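Local coordinates for N-acetyltransferase domain-containing protein (Pyrococcus horikoshii, PDB 1WWZ), which binds acetyl-coenzyme A and, as a member of the GNAT family, probably transfers its acyl group to an acceptor that is not identified, at residues 134-138 with 139-143; 111-114 with 115-119; 16-19 with 20-24. One frame throughout, in Å; residues are numbered along the deposited sequence.

Contact 1: residues 134-138 with 139-143; sequences NLYEK and FGFKK. With ACO (acetyl coenzyme *a), chain C.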
ATOM      1  N   ASN A 134     -15.612   7.867  -0.084  1.00 21.97           N
ATOM      2  CA  ASN A 134     -14.573   8.826   0.294  1.00 22.44           C
ATOM      3  C   ASN A 134     -13.214   8.146   0.180  1.00 22.38           C
ATOM      4  O   ASN A 134     -12.268   8.711  -0.368  1.00 21.90           O
ATOM      5  CB  ASN A 134     -14.779   9.326   1.730  1.00 24.57           C
ATOM      6  CG  ASN A 134     -13.646  10.237   2.200  1.00 27.35           C
ATOM      7  OD1 ASN A 134     -13.268  11.187   1.510  1.00 30.87           O
ATOM      8  ND2 ASN A 134     -13.107   9.952   3.377  1.00 29.81           N
ATOM      9  N   LEU A 135     -13.120   6.923   0.696  1.00 21.84           N
ATOM     10  CA  LEU A 135     -11.874   6.173   0.631  1.00 20.72           C
ATOM     11  C   LEU A 135     -11.464   5.946  -0.823  1.00 19.17           C
ATOM     12  O   LEU A 135     -10.314   6.172  -1.197  1.00 19.10           O
ATOM     13  CB  LEU A 135     -12.020   4.826   1.351  1.00 21.02           C
ATOM     14  CG  LEU A 135     -10.803   3.891   1.306  1.00 22.19           C
ATOM     15  CD1 LEU A 135      -9.548   4.637   1.761  1.00 22.68           C
ATOM     16  CD2 LEU A 135     -11.060   2.677   2.190  1.00 23.52           C
ATOM     17  N   TYR A 136     -12.403   5.500  -1.652  1.00 17.82           N
ATOM     18  CA  TYR A 136     -12.084   5.256  -3.055  1.00 17.36           C
ATOM     19  C   TYR A 136     -11.595   6.507  -3.794  1.00 17.78           C
ATOM     20  O   TYR A 136     -10.650   6.438  -4.583  1.00 17.23           O
ATOM     21  CB  TYR A 136     -13.295   4.672  -3.793  1.00 15.66           C
ATOM     22  CG  TYR A 136     -13.687   3.276  -3.346  1.00 16.83           C
ATOM     23  CD1 TYR A 136     -12.720   2.288  -3.141  1.00 17.96           C
ATOM     24  CD2 TYR A 136     -15.026   2.932  -3.173  1.00 16.96           C
ATOM     25  CE1 TYR A 136     -13.083   0.987  -2.773  1.00 18.97           C
ATOM     26  CE2 TYR A 136     -15.398   1.638  -2.808  1.00 17.73           C
ATOM     27  CZ  TYR A 136     -14.422   0.671  -2.611  1.00 19.64           C
ATOM     28  OH  TYR A 136     -14.788  -0.612  -2.264  1.00 19.61           O
ATOM     29  N   GLU A 137     -12.237   7.646  -3.548  1.00 20.24           N
ATOM     30  CA  GLU A 137     -11.842   8.882  -4.219  1.00 21.71           C
ATOM     31  C   GLU A 137     -10.433   9.315  -3.810  1.00 22.97           C
ATOM     32  O   GLU A 137      -9.687   9.874  -4.614  1.00 22.67           O
ATOM     33  CB  GLU A 137     -12.847  10.002  -3.923  1.00 23.95           C
ATOM     34  CG  GLU A 137     -14.265   9.686  -4.374  1.00 27.24           C
ATOM     35  CD  GLU A 137     -15.188  10.889  -4.307  1.00 30.45           C
ATOM     36  OE1 GLU A 137     -15.167  11.600  -3.281  1.00 30.62           O
ATOM     37  OE2 GLU A 137     -15.939  11.119  -5.278  1.00 31.87           O
ATOM     38  N   LYS A 138     -10.073   9.047  -2.561  1.00 23.82           N
ATOM     39  CA  LYS A 138      -8.746   9.395  -2.064  1.00 24.08           C
ATOM     40  C   LYS A 138      -7.678   8.605  -2.804  1.00 24.45           C
ATOM     41  O   LYS A 138      -6.512   9.002  -2.851  1.00 23.68           O
ATOM     42  CB  LYS A 138      -8.657   9.103  -0.570  1.00 26.59           C
ATOM     43  CG  LYS A 138      -9.401  10.115   0.263  1.00 29.67           C
ATOM     44  CD  LYS A 138      -9.571   9.644   1.688  1.00 33.04           C
ATOM     45  CE  LYS A 138      -9.916  10.819   2.579  1.00 34.84           C
ATOM     46  NZ  LYS A 138      -9.182  10.679   3.866  1.00 37.75           N
ATOM     47  N   PHE A 139      -8.084   7.479  -3.379  1.00 22.38           N
ATOM     48  CA  PHE A 139      -7.160   6.636  -4.115  1.00 22.22           C
ATOM     49  C   PHE A 139      -7.286   6.782  -5.622  1.00 22.23           C
ATOM     50  O   PHE A 139      -6.769   5.963  -6.378  1.00 23.42           O
ATOM     51  CB  PHE A 139      -7.339   5.180  -3.690  1.00 20.74           C
ATOM     52  CG  PHE A 139      -6.604   4.841  -2.431  1.00 20.26           C
ATOM     53  CD1 PHE A 139      -5.300   4.357  -2.484  1.00 19.99           C
ATOM     54  CD2 PHE A 139      -7.182   5.076  -1.188  1.00 20.35           C
ATOM     55  CE1 PHE A 139      -4.578   4.113  -1.318  1.00 19.32           C
ATOM     56  CE2 PHE A 139      -6.469   4.837  -0.013  1.00 20.87           C
ATOM     57  CZ  PHE A 139      -5.164   4.354  -0.079  1.00 20.19           C
ATOM     58  N   GLY A 140      -7.978   7.828  -6.058  1.00 22.95           N
ATOM     59  CA  GLY A 140      -8.106   8.067  -7.482  1.00 21.81           C
ATOM     60  C   GLY A 140      -9.353   7.588  -8.192  1.00 21.76           C
ATOM     61  O   GLY A 140      -9.481   7.807  -9.395  1.00 22.56           O
ATOM     62  N   PHE A 141     -10.262   6.927  -7.482  1.00 20.58           N
ATOM     63  CA  PHE A 141     -11.490   6.451  -8.111  1.00 20.63           C
ATOM     64  C   PHE A 141     -12.430   7.628  -8.335  1.00 22.04           C
ATOM     65  O   PHE A 141     -12.480   8.555  -7.527  1.00 22.75           O
ATOM     66  CB  PHE A 141     -12.180   5.404  -7.228  1.00 19.72           C
ATOM     67  CG  PHE A 141     -11.569   4.032  -7.319  1.00 19.83           C
ATOM     68  CD1 PHE A 141     -12.044   3.106  -8.242  1.00 19.42           C
ATOM     69  CD2 PHE A 141     -10.513   3.669  -6.488  1.00 20.06           C
ATOM     70  CE1 PHE A 141     -11.480   1.838  -8.338  1.00 20.05           C
ATOM     71  CE2 PHE A 141      -9.938   2.399  -6.574  1.00 20.92           C
ATOM     72  CZ  PHE A 141     -10.425   1.481  -7.502  1.00 20.60           C
ATOM     73  N   LYS A 142     -13.168   7.585  -9.439  1.00 21.49           N
ATOM     74  CA  LYS A 142     -14.117   8.639  -9.772  1.00 23.87           C
ATOM     75  C   LYS A 142     -15.482   8.030 -10.079  1.00 23.56           C
ATOM     76  O   LYS A 142     -15.571   6.946 -10.657  1.00 21.88           O
ATOM     77  CB  LYS A 142     -13.625   9.429 -10.992  1.00 25.22           C
ATOM     78  CG  LYS A 142     -12.286  10.125 -10.795  1.00 29.36           C
ATOM     79  CD  LYS A 142     -11.852  10.842 -12.067  1.00 32.80           C
ATOM     80  CE  LYS A 142     -10.526  11.560 -11.871  1.00 34.33           C
ATOM     81  NZ  LYS A 142     -10.609  12.562 -10.769  1.00 37.73           N
ATOM     82  N   LYS A 143     -16.542   8.721  -9.677  1.00 25.00           N
ATOM     83  CA  LYS A 143     -17.896   8.248  -9.936  1.00 25.72           C
ATOM     84  C   LYS A 143     -18.148   8.458 -11.422  1.00 26.90           C
ATOM     85  O   LYS A 143     -17.838   9.521 -11.957  1.00 27.08           O
ATOM     86  CB  LYS A 143     -18.900   9.048  -9.106  1.00 27.44           C
ATOM     87  CG  LYS A 143     -18.649   8.960  -7.610  1.00 27.50           C
ATOM     88  CD  LYS A 143     -19.653   9.780  -6.820  1.00 29.39           C
ATOM     89  CE  LYS A 143     -19.312   9.778  -5.339  1.00 29.80           C
ATOM     90  NZ  LYS A 143     -20.268  10.603  -4.543  1.00 29.50           N
TER
HETATM   91  N1A ACO C1001     -16.419   8.291   6.804  1.00 47.04           N
HETATM   92  C2A ACO C1001     -15.489   9.048   6.217  1.00 46.29           C
HETATM   93  N3A ACO C1001     -14.319   8.609   5.665  1.00 46.43           N
HETATM   94  C4A ACO C1001     -14.153   7.219   5.769  1.00 46.35           C
HETATM   95  C5A ACO C1001     -15.064   6.370   6.367  1.00 46.76           C
HETATM   96  C6A ACO C1001     -16.271   6.965   6.920  1.00 46.92           C
HETATM   97  N6A ACO C1001     -17.205   6.231   7.535  1.00 47.41           N
HETATM   98  N7A ACO C1001     -14.603   5.059   6.319  1.00 46.48           N
HETATM   99  C8A ACO C1001     -13.458   5.145   5.698  1.00 46.23           C
HETATM  100  N9A ACO C1001     -13.109   6.439   5.322  1.00 45.20           N
HETATM  101  C1B ACO C1001     -11.924   6.914   4.629  1.00 44.31           C
HETATM  102  C2B ACO C1001     -10.993   7.793   5.482  1.00 44.05           C
HETATM  103  O2B ACO C1001     -10.292   8.667   4.573  1.00 43.93           O
HETATM  104  C3B ACO C1001     -10.137   6.738   6.233  1.00 43.32           C
HETATM  105  O3B ACO C1001      -8.887   7.379   6.551  1.00 44.49           O
HETATM  106  P3B ACO C1001      -8.532   8.161   7.912  1.00 45.57           P
HETATM  107  O7A ACO C1001      -9.502   9.302   7.931  1.00 44.86           O
HETATM  108  O8A ACO C1001      -7.156   8.603   7.745  1.00 46.32           O
HETATM  109  O9A ACO C1001      -8.719   7.196   9.018  1.00 45.29           O
HETATM  110  C4B ACO C1001      -9.943   5.672   5.187  1.00 41.68           C
HETATM  111  O4B ACO C1001     -11.046   5.881   4.260  1.00 43.34           O
HETATM  112  C5B ACO C1001     -10.129   4.248   5.663  1.00 37.98           C
HETATM  113  O5B ACO C1001      -9.472   3.953   6.883  1.00 31.93           O
HETATM  114  P1A ACO C1001      -9.418   2.440   7.369  1.00 27.94           P
HETATM  115  O1A ACO C1001      -9.288   2.453   8.825  1.00 27.26           O
HETATM  116  O2A ACO C1001      -8.336   1.731   6.579  1.00 29.75           O
HETATM  117  O3A ACO C1001     -10.963   1.987   7.054  1.00 29.32           O
HETATM  118  P2A ACO C1001     -11.600   0.595   7.280  1.00 24.55           P
HETATM  119  O4A ACO C1001     -12.763   0.873   8.145  1.00 28.82           O
HETATM  120  O5A ACO C1001     -10.536  -0.304   7.803  1.00 23.23           O
HETATM  121  O6A ACO C1001     -12.055   0.082   5.884  1.00 24.11           O
HETATM  122  CBP ACO C1001     -14.225  -0.167   4.669  1.00 21.66           C
HETATM  123  CCP ACO C1001     -13.079   0.752   5.023  1.00 22.69           C
HETATM  124  CDP ACO C1001     -15.146   0.630   3.685  1.00 21.28           C
HETATM  125  CEP ACO C1001     -13.684  -1.458   4.015  1.00 20.22           C
HETATM  126  CAP ACO C1001     -14.980  -0.532   6.005  1.00 19.66           C
HETATM  127  OAP ACO C1001     -15.507   0.660   6.583  1.00 20.02           O
HETATM  128  C9P ACO C1001     -16.169  -1.516   5.856  1.00 17.98           C
HETATM  129  O9P ACO C1001     -16.019  -2.724   5.984  1.00 16.89           O
HETATM  130  N8P ACO C1001     -17.390  -0.962   5.565  1.00 19.22           N
HETATM  131  C7P ACO C1001     -18.637  -1.744   5.378  1.00 19.67           C
HETATM  132  C6P ACO C1001     -18.685  -2.546   4.062  1.00 22.22           C
HETATM  133  C5P ACO C1001     -18.577  -1.666   2.841  1.00 24.16           C
HETATM  134  O5P ACO C1001     -19.268  -0.620   2.735  1.00 24.75           O
HETATM  135  N4P ACO C1001     -17.750  -2.017   1.869  1.00 25.13           N
HETATM  136  C3P ACO C1001     -17.388  -1.454   0.564  1.00 27.64           C
HETATM  137  C2P ACO C1001     -18.504  -1.909  -0.381  1.00 30.76           C
HETATM  138  S1P ACO C1001     -18.075  -1.263  -2.089  1.00 34.17           S
HETATM  139  C   ACO C1001     -17.437  -2.515  -2.698  1.00 35.60           C
HETATM  140  O   ACO C1001     -17.255  -3.702  -2.155  1.00 37.41           O
HETATM  141  CH3 ACO C1001     -16.794  -2.744  -4.199  1.00 34.99           C
HETATM  142  O   HOH W   1     -10.745  10.587  -7.218  1.00 31.37           O
HETATM  143  O   HOH W   2     -15.997  11.051  -8.101  1.00 32.95           O
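Y136 and F141 meet on the buried side of the turn that closes helix 130-138. The edge of the Y136 ring is directed at the face of the F141 ring, with centroids 5.5 Å apart and planes inclined at 58°. Because F141 CG is anti to the carbonyl carbon (chi1 -79°), its ring stays beside its own N, close to Y136 O and CB. L135 and F139, one turn apart, run alongside one another, with L135 CD1 3.6 Å from F139 CE2, while L135 O sits at the edge of the F139 ring, in its plane. M153 and L123 back the Y136-F141 pair, and F139 packs on helix 102-115.

The backbone here forms a Schellman motif, a classic helix ending: F141 N bonds to Y136 O at 3.0 Å and G140 N to E137 O, with G140 at positive phi as the C-prime residue. Y136 O is gripped twice, since F139 N reaches it from the face of the carbonyl plane opposite to F141 N.

The acetyl-CoA side is close-fitting too. N134 ND2 donates to adenine N3A (2.9 Å), L135 CD1 lies against ribose O4B, and Y136 OH stands 3.3 Å from the acetyl carbon C, with the thioester sulfur at the ring edge.

On the exposed flank the fit is slacker. E137 OE2 and K143 NZ are 4.4 Å apart, too far for a salt bridge, though the opposite charges probably still attract; one water donates to E137 OE2 and accepts from K143 N, and another donates to both E137 O and F141 O.

Contact 2: residues 111-114 with 115-119; sequences LDFL and GKYND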
ATOM      1  N   LEU A 111      -4.783  -2.587  -5.309  1.00 16.98           N
ATOM      2  CA  LEU A 111      -4.305  -1.756  -6.407  1.00 18.63           C
ATOM      3  C   LEU A 111      -2.996  -2.282  -6.981  1.00 19.30           C
ATOM      4  O   LEU A 111      -2.797  -2.269  -8.197  1.00 19.00           O
ATOM      5  CB  LEU A 111      -4.141  -0.302  -5.949  1.00 19.92           C
ATOM      6  CG  LEU A 111      -5.441   0.412  -5.563  1.00 22.98           C
ATOM      7  CD1 LEU A 111      -5.173   1.893  -5.349  1.00 23.18           C
ATOM      8  CD2 LEU A 111      -6.472   0.235  -6.659  1.00 24.21           C
ATOM      9  N   ASP A 112      -2.113  -2.752  -6.103  1.00 18.48           N
ATOM     10  CA  ASP A 112      -0.827  -3.294  -6.524  1.00 19.42           C
ATOM     11  C   ASP A 112      -1.030  -4.599  -7.293  1.00 18.61           C
ATOM     12  O   ASP A 112      -0.397  -4.832  -8.318  1.00 19.12           O
ATOM     13  CB  ASP A 112       0.062  -3.549  -5.304  1.00 20.67           C
ATOM     14  CG  ASP A 112       1.397  -4.157  -5.675  1.00 22.58           C
ATOM     15  OD1 ASP A 112       2.234  -3.447  -6.268  1.00 23.40           O
ATOM     16  OD2 ASP A 112       1.605  -5.352  -5.383  1.00 23.98           O
ATOM     17  N   PHE A 113      -1.919  -5.451  -6.793  1.00 19.15           N
ATOM     18  CA  PHE A 113      -2.202  -6.722  -7.455  1.00 18.01           C
ATOM     19  C   PHE A 113      -2.798  -6.509  -8.849  1.00 18.71           C
ATOM     20  O   PHE A 113      -2.274  -7.014  -9.839  1.00 19.03           O
ATOM     21  CB  PHE A 113      -3.171  -7.551  -6.608  1.00 18.43           C
ATOM     22  CG  PHE A 113      -3.623  -8.824  -7.270  1.00 19.91           C
ATOM     23  CD1 PHE A 113      -2.744  -9.892  -7.429  1.00 19.68           C
ATOM     24  CD2 PHE A 113      -4.926  -8.953  -7.747  1.00 19.92           C
ATOM     25  CE1 PHE A 113      -3.155 -11.069  -8.052  1.00 20.53           C
ATOM     26  CE2 PHE A 113      -5.347 -10.128  -8.373  1.00 19.95           C
ATOM     27  CZ  PHE A 113      -4.461 -11.186  -8.526  1.00 19.70           C
ATOM     28  N   LEU A 114      -3.894  -5.758  -8.925  1.00 16.58           N
ATOM     29  CA  LEU A 114      -4.560  -5.512 -10.199  1.00 17.58           C
ATOM     30  C   LEU A 114      -3.731  -4.686 -11.180  1.00 19.36           C
ATOM     31  O   LEU A 114      -3.889  -4.815 -12.398  1.00 18.97           O
ATOM     32  CB  LEU A 114      -5.913  -4.833  -9.962  1.00 17.28           C
ATOM     33  CG  LEU A 114      -6.952  -5.686  -9.225  1.00 16.35           C
ATOM     34  CD1 LEU A 114      -8.234  -4.879  -8.996  1.00 16.32           C
ATOM     35  CD2 LEU A 114      -7.250  -6.937 -10.045  1.00 15.11           C
ATOM     36  N   GLY A 115      -2.851  -3.846 -10.643  1.00 20.28           N
ATOM     37  CA  GLY A 115      -2.009  -3.006 -11.477  1.00 21.71           C
ATOM     38  C   GLY A 115      -1.109  -3.766 -12.432  1.00 22.10           C
ATOM     39  O   GLY A 115      -0.657  -3.213 -13.434  1.00 23.31           O
ATOM     40  N   LYS A 116      -0.840  -5.031 -12.136  1.00 22.45           N
ATOM     41  CA  LYS A 116       0.011  -5.831 -13.001  1.00 24.22           C
ATOM     42  C   LYS A 116      -0.754  -6.343 -14.213  1.00 24.18           C
ATOM     43  O   LYS A 116      -0.156  -6.690 -15.233  1.00 25.34           O
ATOM     44  CB  LYS A 116       0.563  -7.037 -12.239  1.00 26.00           C
ATOM     45  CG  LYS A 116       1.439  -7.938 -13.097  1.00 31.06           C
ATOM     46  CD  LYS A 116       1.807  -9.222 -12.379  1.00 33.08           C
ATOM     47  CE  LYS A 116       2.948  -9.941 -13.087  1.00 35.83           C
ATOM     48  NZ  LYS A 116       2.628 -10.295 -14.497  1.00 38.04           N
ATOM     49  N   TYR A 117      -2.076  -6.371 -14.101  1.00 23.16           N
ATOM     50  CA  TYR A 117      -2.924  -6.894 -15.165  1.00 22.36           C
ATOM     51  C   TYR A 117      -3.836  -5.909 -15.885  1.00 22.54           C
ATOM     52  O   TYR A 117      -4.044  -6.020 -17.093  1.00 23.61           O
ATOM     53  CB  TYR A 117      -3.800  -8.011 -14.597  1.00 21.77           C
ATOM     54  CG  TYR A 117      -3.048  -9.047 -13.799  1.00 20.20           C
ATOM     55  CD1 TYR A 117      -2.323 -10.053 -14.430  1.00 21.67           C
ATOM     56  CD2 TYR A 117      -3.067  -9.024 -12.403  1.00 21.77           C
ATOM     57  CE1 TYR A 117      -1.639 -11.017 -13.691  1.00 22.78           C
ATOM     58  CE2 TYR A 117      -2.388  -9.978 -11.658  1.00 22.22           C
ATOM     59  CZ  TYR A 117      -1.677 -10.972 -12.306  1.00 23.88           C
ATOM     60  OH  TYR A 117      -1.018 -11.928 -11.569  1.00 26.40           O
ATOM     61  N   ASN A 118      -4.389  -4.954 -15.148  1.00 22.93           N
ATOM     62  CA  ASN A 118      -5.333  -4.013 -15.742  1.00 21.84           C
ATOM     63  C   ASN A 118      -4.941  -2.547 -15.633  1.00 22.72           C
ATOM     64  O   ASN A 118      -4.325  -2.136 -14.654  1.00 23.62           O
ATOM     65  CB  ASN A 118      -6.708  -4.204 -15.091  1.00 21.74           C
ATOM     66  CG  ASN A 118      -6.991  -5.655 -14.733  1.00 20.75           C
ATOM     67  OD1 ASN A 118      -6.936  -6.043 -13.561  1.00 20.36           O
ATOM     68  ND2 ASN A 118      -7.289  -6.466 -15.742  1.00 19.80           N
ATOM     69  N   ASP A 119      -5.314  -1.761 -16.640  1.00 23.36           N
ATOM     70  CA  ASP A 119      -5.029  -0.329 -16.639  1.00 24.71           C
ATOM     71  C   ASP A 119      -6.272   0.404 -16.152  1.00 24.55           C
ATOM     72  O   ASP A 119      -6.318   1.634 -16.128  1.00 25.56           O
ATOM     73  CB  ASP A 119      -4.668   0.169 -18.048  1.00 27.70           C
ATOM     74  CG  ASP A 119      -5.791  -0.040 -19.060  1.00 29.47           C
ATOM     75  OD1 ASP A 119      -6.974   0.117 -18.696  1.00 30.90           O
ATOM     76  OD2 ASP A 119      -5.488  -0.344 -20.233  1.00 33.13           O
TER
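F113 and Y117 supply the aromatic part of this contact, where helix 102-115 gives way to the loop before strand 120-126. The rings form a T-shaped pair: the edge of Y117 is turned toward one face of F113, centroids 5.4 Å apart and planes at 64°. The touching atom is Y117 CE2, which stands over the rim of the F113 ring and lies 3.8 Å from F113 CE1. The F113 ring swings back toward the loop, although its CB points away from it, because chi1, 175°, sets CG opposite the backbone N. F58 makes a second edge-to-face pair with F113, tying this ring to the neighbouring strand 57-62.

Hydrogen bonding is concentrated on one carbonyl. L114 O accepts from N118 N at 2.8 Å, almost straight along the C=O axis, and from Y117 N at 2.9 Å, which comes from above the carbonyl plane. Before it, G115 N still makes a helical i to i-4 bond to L111 O, whereas K116 N reaches F113 O only weakly at 3.4 Å. The spacing drops to three residues at K116 and Y117 and returns to four at N118, and the loop then feeds strand 120-126 in the helix-to-strand succession of the GNAT fold.

Apolar packing and polar tethers complete the account. L114 is buried against C72 and I121, and its CD2 approaches N118 OD1 to 3.6 Å; the amide of N118 is held by its ND2, which bonds to K74 O on strand 65-78. On the side facing the second subunit, D112 OD1 takes salt bridges from K105 and R104 of that subunit, bringing the dimer interface up to this helix end.

Contact 3: residues 16-19 with 20-24; sequences ALNE and LIDVY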
ATOM      1  N   ALA A  16     -12.685 -21.234   6.954  1.00 32.20           N
ATOM      2  CA  ALA A  16     -12.355 -19.917   6.424  1.00 30.63           C
ATOM      3  C   ALA A  16     -13.622 -19.183   6.001  1.00 28.44           C
ATOM      4  O   ALA A  16     -13.790 -17.997   6.282  1.00 28.11           O
ATOM      5  CB  ALA A  16     -11.409 -20.053   5.236  1.00 30.17           C
ATOM      6  N   LEU A  17     -14.512 -19.901   5.326  1.00 27.93           N
ATOM      7  CA  LEU A  17     -15.763 -19.324   4.858  1.00 26.42           C
ATOM      8  C   LEU A  17     -16.554 -18.774   6.032  1.00 26.52           C
ATOM      9  O   LEU A  17     -17.129 -17.690   5.952  1.00 24.97           O
ATOM     10  CB  LEU A  17     -16.585 -20.384   4.119  1.00 25.81           C
ATOM     11  CG  LEU A  17     -17.953 -19.949   3.594  1.00 26.84           C
ATOM     12  CD1 LEU A  17     -17.794 -18.775   2.633  1.00 25.40           C
ATOM     13  CD2 LEU A  17     -18.621 -21.122   2.902  1.00 26.10           C
ATOM     14  N   ASN A  18     -16.572 -19.526   7.127  1.00 27.90           N
ATOM     15  CA  ASN A  18     -17.294 -19.116   8.324  1.00 29.97           C
ATOM     16  C   ASN A  18     -16.736 -17.797   8.857  1.00 29.00           C
ATOM     17  O   ASN A  18     -17.492 -16.898   9.226  1.00 28.68           O
ATOM     18  CB  ASN A  18     -17.182 -20.198   9.400  1.00 33.19           C
ATOM     19  CG  ASN A  18     -18.291 -20.116  10.425  1.00 36.63           C
ATOM     20  OD1 ASN A  18     -19.454 -20.383  10.119  1.00 39.44           O
ATOM     21  ND2 ASN A  18     -17.942 -19.737  11.648  1.00 39.66           N
ATOM     22  N   GLU A  19     -15.410 -17.687   8.899  1.00 29.00           N
ATOM     23  CA  GLU A  19     -14.761 -16.471   9.379  1.00 27.89           C
ATOM     24  C   GLU A  19     -15.072 -15.289   8.471  1.00 26.42           C
ATOM     25  O   GLU A  19     -15.335 -14.183   8.945  1.00 24.00           O
ATOM     26  CB  GLU A  19     -13.241 -16.651   9.432  1.00 31.41           C
ATOM     27  CG  GLU A  19     -12.741 -17.620  10.480  1.00 34.58           C
ATOM     28  CD  GLU A  19     -11.225 -17.679  10.512  1.00 37.01           C
ATOM     29  OE1 GLU A  19     -10.597 -16.619  10.718  1.00 38.09           O
ATOM     30  OE2 GLU A  19     -10.665 -18.781  10.330  1.00 38.67           O
ATOM     31  N   LEU A  20     -15.029 -15.523   7.163  1.00 24.07           N
ATOM     32  CA  LEU A  20     -15.310 -14.459   6.210  1.00 22.46           C
ATOM     33  C   LEU A  20     -16.745 -13.984   6.375  1.00 21.02           C
ATOM     34  O   LEU A  20     -17.028 -12.788   6.297  1.00 19.83           O
ATOM     35  CB  LEU A  20     -15.071 -14.946   4.777  1.00 23.04           C
ATOM     36  CG  LEU A  20     -13.602 -15.190   4.411  1.00 24.34           C
ATOM     37  CD1 LEU A  20     -13.518 -15.865   3.060  1.00 24.62           C
ATOM     38  CD2 LEU A  20     -12.839 -13.869   4.399  1.00 26.11           C
ATOM     39  N   ILE A  21     -17.653 -14.923   6.609  1.00 21.10           N
ATOM     40  CA  ILE A  21     -19.050 -14.566   6.793  1.00 20.77           C
ATOM     41  C   ILE A  21     -19.207 -13.685   8.031  1.00 21.71           C
ATOM     42  O   ILE A  21     -19.896 -12.666   7.983  1.00 21.41           O
ATOM     43  CB  ILE A  21     -19.933 -15.828   6.915  1.00 20.65           C
ATOM     44  CG1 ILE A  21     -19.925 -16.583   5.582  1.00 21.05           C
ATOM     45  CG2 ILE A  21     -21.353 -15.436   7.296  1.00 22.02           C
ATOM     46  CD1 ILE A  21     -20.724 -17.874   5.588  1.00 22.86           C
ATOM     47  N   ASP A  22     -18.559 -14.064   9.130  1.00 23.34           N
ATOM     48  CA  ASP A  22     -18.634 -13.276  10.364  1.00 24.13           C
ATOM     49  C   ASP A  22     -18.138 -11.849  10.118  1.00 22.78           C
ATOM     50  O   ASP A  22     -18.773 -10.877  10.533  1.00 20.86           O
ATOM     51  CB  ASP A  22     -17.793 -13.914  11.480  1.00 26.80           C
ATOM     52  CG  ASP A  22     -18.285 -15.294  11.881  1.00 29.84           C
ATOM     53  OD1 ASP A  22     -19.449 -15.634  11.583  1.00 31.92           O
ATOM     54  OD2 ASP A  22     -17.504 -16.038  12.513  1.00 32.81           O
ATOM     55  N   VAL A  23     -16.998 -11.730   9.444  1.00 22.28           N
ATOM     56  CA  VAL A  23     -16.423 -10.425   9.135  1.00 21.60           C
ATOM     57  C   VAL A  23     -17.390  -9.626   8.269  1.00 21.61           C
ATOM     58  O   VAL A  23     -17.624  -8.439   8.500  1.00 21.24           O
ATOM     59  CB  VAL A  23     -15.078 -10.573   8.375  1.00 22.55           C
ATOM     60  CG1 VAL A  23     -14.639  -9.226   7.811  1.00 21.46           C
ATOM     61  CG2 VAL A  23     -14.015 -11.126   9.310  1.00 21.71           C
ATOM     62  N   TYR A  24     -17.947 -10.294   7.266  1.00 20.55           N
ATOM     63  CA  TYR A  24     -18.889  -9.669   6.352  1.00 20.51           C
ATOM     64  C   TYR A  24     -20.125  -9.166   7.100  1.00 20.79           C
ATOM     65  O   TYR A  24     -20.522  -8.011   6.952  1.00 19.47           O
ATOM     66  CB  TYR A  24     -19.299 -10.683   5.283  1.00 19.35           C
ATOM     67  CG  TYR A  24     -20.274 -10.161   4.254  1.00 19.76           C
ATOM     68  CD1 TYR A  24     -19.845  -9.795   2.978  1.00 20.00           C
ATOM     69  CD2 TYR A  24     -21.634 -10.066   4.546  1.00 19.34           C
ATOM     70  CE1 TYR A  24     -20.752  -9.353   2.016  1.00 19.87           C
ATOM     71  CE2 TYR A  24     -22.543  -9.627   3.598  1.00 19.27           C
ATOM     72  CZ  TYR A  24     -22.100  -9.273   2.335  1.00 20.42           C
ATOM     73  OH  TYR A  24     -23.007  -8.857   1.394  1.00 21.21           O
TER
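L17 and I21 come together through contrasting first torsions: chi1 of L17 is near 180° (178°), which places CG opposite the N, while CG1 of I21 is anti to its carbonyl carbon (chi1 -66°), folding back beside its own N and over the preceding turn. L17 CG and I21 CD1 consequently meet at 4.0 Å, and I21 CG1 lies just 3.0 Å from L17 O, a close approach of a methylene to a carbonyl oxygen that is already engaged by I21 N.

These four-residue spacings belong to helix 14-27, a regular alpha-helix that lies beside strand 65-78 and helix 38-53. L20 N bonds to A16 O and V23 N to E19 O, at 2.9 and 3.0 Å, in the usual i to i-4 pattern. Toward the sheet, L20 is buried against I66, F69 and V59 and V23 also rests on F69, whereas I21 packs along the R39 and R43 side chains of helix 38-53. With I21 replaced, an alanine here is likely to leave L17 CG without this neighbour and to open a gap beside R39 and R43.

The polar flank behaves differently. N18 and D22, one turn apart, have their amide and carboxylate planes 79° from each other, and N18 ND2 stays 3.8 Å from D22 OD2, so the pair is merely near. D22 OD1 is instead in a salt bridge with R39, to whose NH2 N18 OD1 is weakly bonded.

The chemistry implies that the amides of 20-24 are all satisfied by carbonyls of 16-20, that hydrophobic side chains fix the helix to the sheet, and that R39 probably helps to orient the D22 carboxylate and, more weakly, the N18 amide.

Contacts 1 and 2 are two helix ends that meet in the same part of the fold: their centres are 16 Å apart, and L111 packs on both phenylalanines of the turn, with L111 CD1 3.8 Å from F139 CD1 and L111 CD2 4.1 Å from F141 CE2. Contact 1 carries acetyl-CoA directly, whereas in contact 2 the L111 side chain comes within about 5 Å (nearest atoms) of another bound acetyl-CoA molecule. Both also reach the second subunit. Contact 3 lies across the chain's centre, 26 Å from either by centres, yet the V23 side chain comes within about 7 Å of the acetyl-CoA of contact 1 and about 6 Å of the V93 side chain (nearest atoms).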